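Peptidoglycan-recognition protein LB (Drosophila melanogaster, PDB 7NSY) hydrolyses the amide link between N-acetylmuramoyl residues and L-amino acids of bacterial peptidoglycan, probably scavenging immune-active fragments as a zinc-dependent amidase. Local coordinates at residues A38-I43 against A148-G153; I42-Y47 against A101-Y106. The protein carries 1 engineered substitution. All coordinates share one frame; numbering follows the deposited sequence.

Contact 1: A38-I43 against A148-G153; sequences APYVII and AYKLLG
Tyr40 and Lys150 stand beside each other on neighbouring parallel strands and point the same way, a cross-strand pair in which an aromatic ring is matched to an aliphatic chain. Traced outward, Tyr40 first places CB 3.8 Å from Lys150 O. CG, anti to the carbonyl carbon (chi1 -66°), lays the ring alongside the lysine chain. Tyr40 CD2 touches Leu152 CD1 at 3.6 Å and also approaches Lys150 CB, while CE2 lies 3.6 Å from Lys150 CD. At the tip, Tyr40 OH is still only 4.0 Å from Lys150 CD, beyond which the lysine end leads away. Ile42 shares this face.

The reverse face carries Val41, Ile43 and Leu151. Val41 CG2 rests 3.7 Å from Tyr149 CD1, and Leu151 CD1 reaches both Val41 CG1 and Ile43 CG1. Helix 126-141 packs here, with Ile136 touching Val41 and Tyr149.

Between the faces runs a regular parallel ladder: Lys150 N to Pro39 O, Val41 N to Lys150 O, Leu152 N to Val41 O and Ile43 N to Leu152 O. The bond from Leu152 N to Val41 O, 2.9 Å long, runs nearly along the C=O axis, with a C=O...N angle of 170°. Where the ladder starts, a water donates to both Pro39 O and Ala148 O. The main chains of Tyr40 and Ile42 bond instead to Lys109 and strand 110-115, placing 38-45 inside the sheet and 149-153 at its margin. The chemistry thus divides the labour: main-chain bonds fix the register, carbon contacts on both faces join the edge strand to its neighbour.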
loop_
_atom_site.group_PDB
_atom_site.type_symbol
_atom_site.label_atom_id
_atom_site.label_comp_id
_atom_site.label_asym_id
_atom_site.label_seq_id
_atom_site.Cartn_x
_atom_site.Cartn_y
_atom_site.Cartn_z
ATOM N N ALA A 38 -8.843 7.243 -8.423
ATOM C CA ALA A 38 -9.107 7.033 -6.986
ATOM C C ALA A 38 -9.074 8.365 -6.263
ATOM O O ALA A 38 -8.077 9.082 -6.330
ATOM C CB ALA A 38 -8.038 6.104 -6.426
ATOM N N PRO A 39 -10.096 8.678 -5.448
ATOM C CA PRO A 39 -10.094 9.913 -4.675
ATOM C C PRO A 39 -9.246 9.866 -3.402
ATOM O O PRO A 39 -8.951 10.930 -2.809
ATOM C CB PRO A 39 -11.566 10.173 -4.327
ATOM C CG PRO A 39 -12.205 8.826 -4.455
ATOM C CD PRO A 39 -11.419 8.036 -5.474
ATOM N N TYR A 40 -8.869 8.659 -2.954
ATOM C CA TYR A 40 -8.116 8.498 -1.697
ATOM C C TYR A 40 -6.842 7.689 -1.927
ATOM O O TYR A 40 -6.801 6.791 -2.739
ATOM C CB TYR A 40 -8.957 7.784 -0.629
ATOM C CG TYR A 40 -10.165 8.554 -0.151
ATOM C CD1 TYR A 40 -11.395 8.356 -0.746
ATOM C CD2 TYR A 40 -10.050 9.470 0.868
ATOM C CE1 TYR A 40 -12.502 9.117 -0.375
ATOM C CE2 TYR A 40 -11.138 10.241 1.256
ATOM C CZ TYR A 40 -12.353 10.048 0.636
ATOM O OH TYR A 40 -13.433 10.781 1.096
ATOM N N VAL A 41 -5.849 8.038 -1.120
ATOM C CA VAL A 41 -4.619 7.227 -0.959
ATOM C C VAL A 41 -4.556 6.902 0.513
ATOM O O VAL A 41 -4.620 7.840 1.351
ATOM C CB VAL A 41 -3.381 7.967 -1.474
ATOM C CG1 VAL A 41 -2.138 7.140 -1.163
ATOM C CG2 VAL A 41 -3.492 8.272 -2.947
ATOM N N ILE A 42 -4.336 5.632 0.844
ATOM C CA ILE A 42 -4.264 5.213 2.260
ATOM C C ILE A 42 -2.921 4.551 2.501
ATOM O O ILE A 42 -2.534 3.617 1.752
ATOM C CB ILE A 42 -5.454 4.304 2.596
ATOM C CG1 ILE A 42 -6.765 5.022 2.221
ATOM C CG2 ILE A 42 -5.449 3.884 4.058
ATOM C CD1 ILE A 42 -7.946 4.172 2.357
ATOM N N ILE A 43 -2.243 4.966 3.555
ATOM C CA ILE A 43 -0.933 4.413 3.946
ATOM C C ILE A 43 -1.075 3.386 5.050
ATOM O O ILE A 43 -1.747 3.639 6.091
ATOM C CB ILE A 43 -0.021 5.545 4.388
ATOM C CG1 ILE A 43 0.125 6.658 3.348
ATOM C CG2 ILE A 43 1.306 4.997 4.892
ATOM C CD1 ILE A 43 0.586 6.188 1.972
ATOM N N ALA A 148 -6.559 15.914 -6.898
ATOM C CA ALA A 148 -6.898 16.500 -5.598
ATOM C C ALA A 148 -7.193 15.385 -4.609
ATOM O O ALA A 148 -8.083 15.505 -3.758
ATOM C CB ALA A 148 -8.051 17.462 -5.768
ATOM N N TYR A 149 -6.425 14.281 -4.701
ATOM C CA TYR A 149 -6.664 13.125 -3.811
ATOM C C TYR A 149 -6.542 13.572 -2.357
ATOM O O TYR A 149 -5.818 14.539 -1.970
ATOM C CB TYR A 149 -5.660 11.997 -4.126
ATOM C CG TYR A 149 -4.228 12.311 -3.811
ATOM C CD1 TYR A 149 -3.671 11.974 -2.582
ATOM C CD2 TYR A 149 -3.407 12.911 -4.751
ATOM C CE1 TYR A 149 -2.366 12.308 -2.284
ATOM C CE2 TYR A 149 -2.100 13.245 -4.461
ATOM C CZ TYR A 149 -1.575 12.951 -3.223
ATOM O OH TYR A 149 -0.293 13.326 -2.952
ATOM N N LYS A 150 -7.181 12.788 -1.507
ATOM C CA LYS A 150 -7.101 12.900 -0.045
ATOM C C LYS A 150 -6.190 11.786 0.474
ATOM O O LYS A 150 -6.482 10.601 0.165
ATOM C CB LYS A 150 -8.501 12.806 0.575
ATOM C CG LYS A 150 -9.421 13.957 0.146
ATOM C CD LYS A 150 -10.855 13.777 0.548
ATOM C CE LYS A 150 -11.645 15.065 0.510
ATOM N NZ LYS A 150 -11.759 15.591 -0.869
ATOM N N LEU A 151 -5.179 12.159 1.243
ATOM C CA LEU A 151 -4.231 11.189 1.834
ATOM C C LEU A 151 -4.669 10.884 3.266
ATOM O O LEU A 151 -4.856 11.836 4.063
ATOM C CB LEU A 151 -2.854 11.819 1.819
ATOM C CG LEU A 151 -1.719 11.027 2.452
ATOM C CD1 LEU A 151 -1.394 9.802 1.623
ATOM C CD2 LEU A 151 -0.504 11.880 2.608
ATOM N N LEU A 152 -4.743 9.598 3.595
ATOM C CA LEU A 152 -5.130 9.145 4.934
ATOM C C LEU A 152 -4.124 8.123 5.428
ATOM O O LEU A 152 -3.524 7.395 4.628
ATOM C CB LEU A 152 -6.502 8.487 4.894
ATOM C CG LEU A 152 -7.649 9.330 4.351
ATOM C CD1 LEU A 152 -8.887 8.484 4.180
ATOM C CD2 LEU A 152 -7.896 10.502 5.272
ATOM N N GLY A 153 -3.969 8.019 6.732
ATOM C CA GLY A 153 -3.286 6.882 7.397
ATOM C C GLY A 153 -4.271 5.772 7.754
ATOM O O GLY A 153 -5.494 6.003 7.961
HETATM O O HOH W 1 -10.352 13.255 -3.409
#

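Contact 2: I42-Y47 against A101-Y106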
loop_
_atom_site.group_PDB
_atom_site.type_symbol
_atom_site.label_atom_id
_atom_site.label_comp_id
_atom_site.label_asym_id
_atom_site.label_seq_id
_atom_site.Cartn_x
_atom_site.Cartn_y
_atom_site.Cartn_z
ATOM N N ILE A 42 -4.336 5.632 0.844
ATOM C CA ILE A 42 -4.264 5.213 2.260
ATOM C C ILE A 42 -2.921 4.551 2.501
ATOM O O ILE A 42 -2.534 3.617 1.752
ATOM C CB ILE A 42 -5.454 4.304 2.596
ATOM C CG1 ILE A 42 -6.765 5.022 2.221
ATOM C CG2 ILE A 42 -5.449 3.884 4.058
ATOM C CD1 ILE A 42 -7.946 4.172 2.357
ATOM N N ILE A 43 -2.243 4.966 3.555
ATOM C CA ILE A 43 -0.933 4.413 3.946
ATOM C C ILE A 43 -1.075 3.386 5.050
ATOM O O ILE A 43 -1.747 3.639 6.091
ATOM C CB ILE A 43 -0.021 5.545 4.388
ATOM C CG1 ILE A 43 0.125 6.658 3.348
ATOM C CG2 ILE A 43 1.306 4.997 4.892
ATOM C CD1 ILE A 43 0.586 6.188 1.972
ATOM N N HIS A 44 -0.534 2.208 4.852
ATOM C CA HIS A 44 -0.510 1.057 5.762
ATOM C C HIS A 44 0.932 0.661 6.079
ATOM O O HIS A 44 1.866 1.008 5.331
ATOM C CB HIS A 44 -1.209 -0.145 5.166
ATOM C CG HIS A 44 -2.616 0.099 4.785
ATOM N ND1 HIS A 44 -3.648 -0.040 5.707
ATOM C CD2 HIS A 44 -3.207 0.480 3.620
ATOM C CE1 HIS A 44 -4.784 0.191 5.096
ATOM N NE2 HIS A 44 -4.555 0.500 3.809
ATOM N N HIS A 45 1.064 -0.182 7.103
ATOM C CA HIS A 45 2.290 -0.998 7.283
ATOM C C HIS A 45 1.909 -2.443 7.455
ATOM O O HIS A 45 0.754 -2.769 7.723
ATOM C CB HIS A 45 3.206 -0.424 8.356
ATOM C CG HIS A 45 2.623 -0.560 9.721
ATOM N ND1 HIS A 45 2.792 -1.710 10.464
ATOM C CD2 HIS A 45 1.874 0.279 10.469
ATOM C CE1 HIS A 45 2.154 -1.580 11.627
ATOM N NE2 HIS A 45 1.584 -0.369 11.656
ATOM N N SER A 46 2.842 -3.351 7.236
ATOM C CA SER A 46 2.532 -4.792 7.181
ATOM C C SER A 46 2.493 -5.388 8.582
ATOM O O SER A 46 1.820 -6.420 8.721
ATOM C CB SER A 46 3.465 -5.518 6.245
ATOM O OG SER A 46 4.802 -5.498 6.689
ATOM N N TYR A 47 3.212 -4.809 9.545
ATOM C CA TYR A 47 3.485 -5.409 10.874
ATOM C C TYR A 47 4.342 -6.675 10.707
ATOM O O TYR A 47 5.499 -6.661 11.173
ATOM C CB TYR A 47 2.175 -5.641 11.637
ATOM C CG TYR A 47 2.380 -6.345 12.955
ATOM C CD1 TYR A 47 3.096 -5.743 13.977
ATOM C CD2 TYR A 47 1.894 -7.624 13.165
ATOM C CE1 TYR A 47 3.300 -6.388 15.196
ATOM C CE2 TYR A 47 2.101 -8.296 14.364
ATOM C CZ TYR A 47 2.795 -7.667 15.386
ATOM O OH TYR A 47 2.972 -8.310 16.575
ATOM N N ALA A 101 -8.529 -5.004 -0.411
ATOM C CA ALA A 101 -8.977 -5.569 0.886
ATOM C C ALA A 101 -8.041 -5.046 1.965
ATOM O O ALA A 101 -7.261 -5.837 2.572
ATOM C CB ALA A 101 -9.039 -7.071 0.850
ATOM N N HIS A 102 -8.056 -3.734 2.149
ATOM C CA HIS A 102 -7.150 -3.052 3.083
ATOM C C HIS A 102 -7.859 -1.989 3.946
ATOM O O HIS A 102 -7.268 -1.624 4.968
ATOM C CB HIS A 102 -5.901 -2.480 2.364
ATOM C CG HIS A 102 -6.268 -1.437 1.358
ATOM N ND1 HIS A 102 -6.441 -0.149 1.700
ATOM C CD2 HIS A 102 -6.543 -1.547 0.044
ATOM C CE1 HIS A 102 -6.877 0.495 0.619
ATOM N NE2 HIS A 102 -6.952 -0.345 -0.396
ATOM N N ALA A 103 -8.989 -1.419 3.569
ATOM C CA ALA A 103 -9.553 -0.230 4.257
ATOM C C ALA A 103 -11.056 -0.254 4.108
ATOM O O ALA A 103 -11.601 -0.018 3.053
ATOM C CB ALA A 103 -8.962 1.051 3.703
ATOM N N PRO A 104 -11.785 -0.578 5.203
ATOM C CA PRO A 104 -13.236 -0.656 5.155
ATOM C C PRO A 104 -13.852 0.653 4.661
ATOM O O PRO A 104 -13.398 1.686 5.103
ATOM C CB PRO A 104 -13.586 -0.917 6.631
ATOM C CG PRO A 104 -12.356 -1.525 7.226
ATOM C CD PRO A 104 -11.202 -0.869 6.520
ATOM N N LYS A 105 -14.780 0.585 3.718
ATOM C CA LYS A 105 -15.491 1.769 3.158
ATOM C C LYS A 105 -14.624 2.448 2.102
ATOM O O LYS A 105 -15.182 3.254 1.415
ATOM C CB LYS A 105 -15.847 2.843 4.196
ATOM N N TYR A 106 -13.319 2.122 1.977
ATOM C CA TYR A 106 -12.419 2.785 1.004
ATOM C C TYR A 106 -11.892 1.811 -0.027
ATOM O O TYR A 106 -11.156 2.276 -0.925
ATOM C CB TYR A 106 -11.273 3.520 1.707
ATOM C CG TYR A 106 -11.741 4.676 2.543
ATOM C CD1 TYR A 106 -12.178 4.453 3.825
ATOM C CD2 TYR A 106 -11.852 5.962 2.016
ATOM C CE1 TYR A 106 -12.618 5.498 4.613
ATOM C CE2 TYR A 106 -12.331 7.013 2.780
ATOM C CZ TYR A 106 -12.689 6.771 4.092
ATOM O OH TYR A 106 -13.151 7.761 4.923
#
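The zinc site of the amidase includes His44, near the end of strand 38-45, and its ring meets His102 from the loop that leads to strand 110-115. His44 NE2 and His102 ND1 are hydrogen-bonded at 2.9 Å, with either able to be the donor; the angle of 143° makes the bond distinctly bent. The two imidazoles meet rim to rim, their planes turned 78° apart. His102 ND1 comes to the edge of the His44 ring, near its plane. The main chain of His102 takes part too, for its O lies 3.1 Å from His44 CE1. With NE2 engaged by His102, ND1 is probably the nitrogen through which His44, a zinc ligand, binds the metal.

In the fold, the loop lies against one face of the sheet and turns back at residues 103-106, a type II beta turn closed by Tyr106 N to Ala103 O. Asn107 OD1 accepts from both His102 N and Ala103 N, which helps to hold the peptide next to the histidine pair. The tip of Ile42 reaches the first and last residues of this turn. Its outer chain is extended (chi2 173°), carrying Ile42 CD1 to 3.5 Å from Ala103 CB and likewise 3.5 Å from Tyr106 CB. That same methyl, Ile42 CD1, approaches His102 CE1 at 4.2 Å, at the edge of the imidazole, while the side chains of Ile42 and Tyr106 cross at about a right angle.

Strand 38-45 serves both contacts: contact 1 binds it edge to edge to 149-153, and contact 2 brings the loop 101-106 onto one of its faces. Their centres are about 11 Å apart; of the shared Ile42 and Ile43, Ile42 alone touches 101-106. Tyr106 bridges them, with its CD2 3.7 Å from Tyr40 CD1 and its CE2 4.0 Å from Leu152 CD1. Both strands lead into the zinc site. His44 follows Ile43, and His154 follows Gly153, so the parallel pairing delivers two ligands whose side chains approach to about 3 Å. Engineered Ser162 occupies the third ligand position, while Tyr80, inferred to help coordinate the zinc-bound water, lies about 4 Å from His102, side chain to side chain.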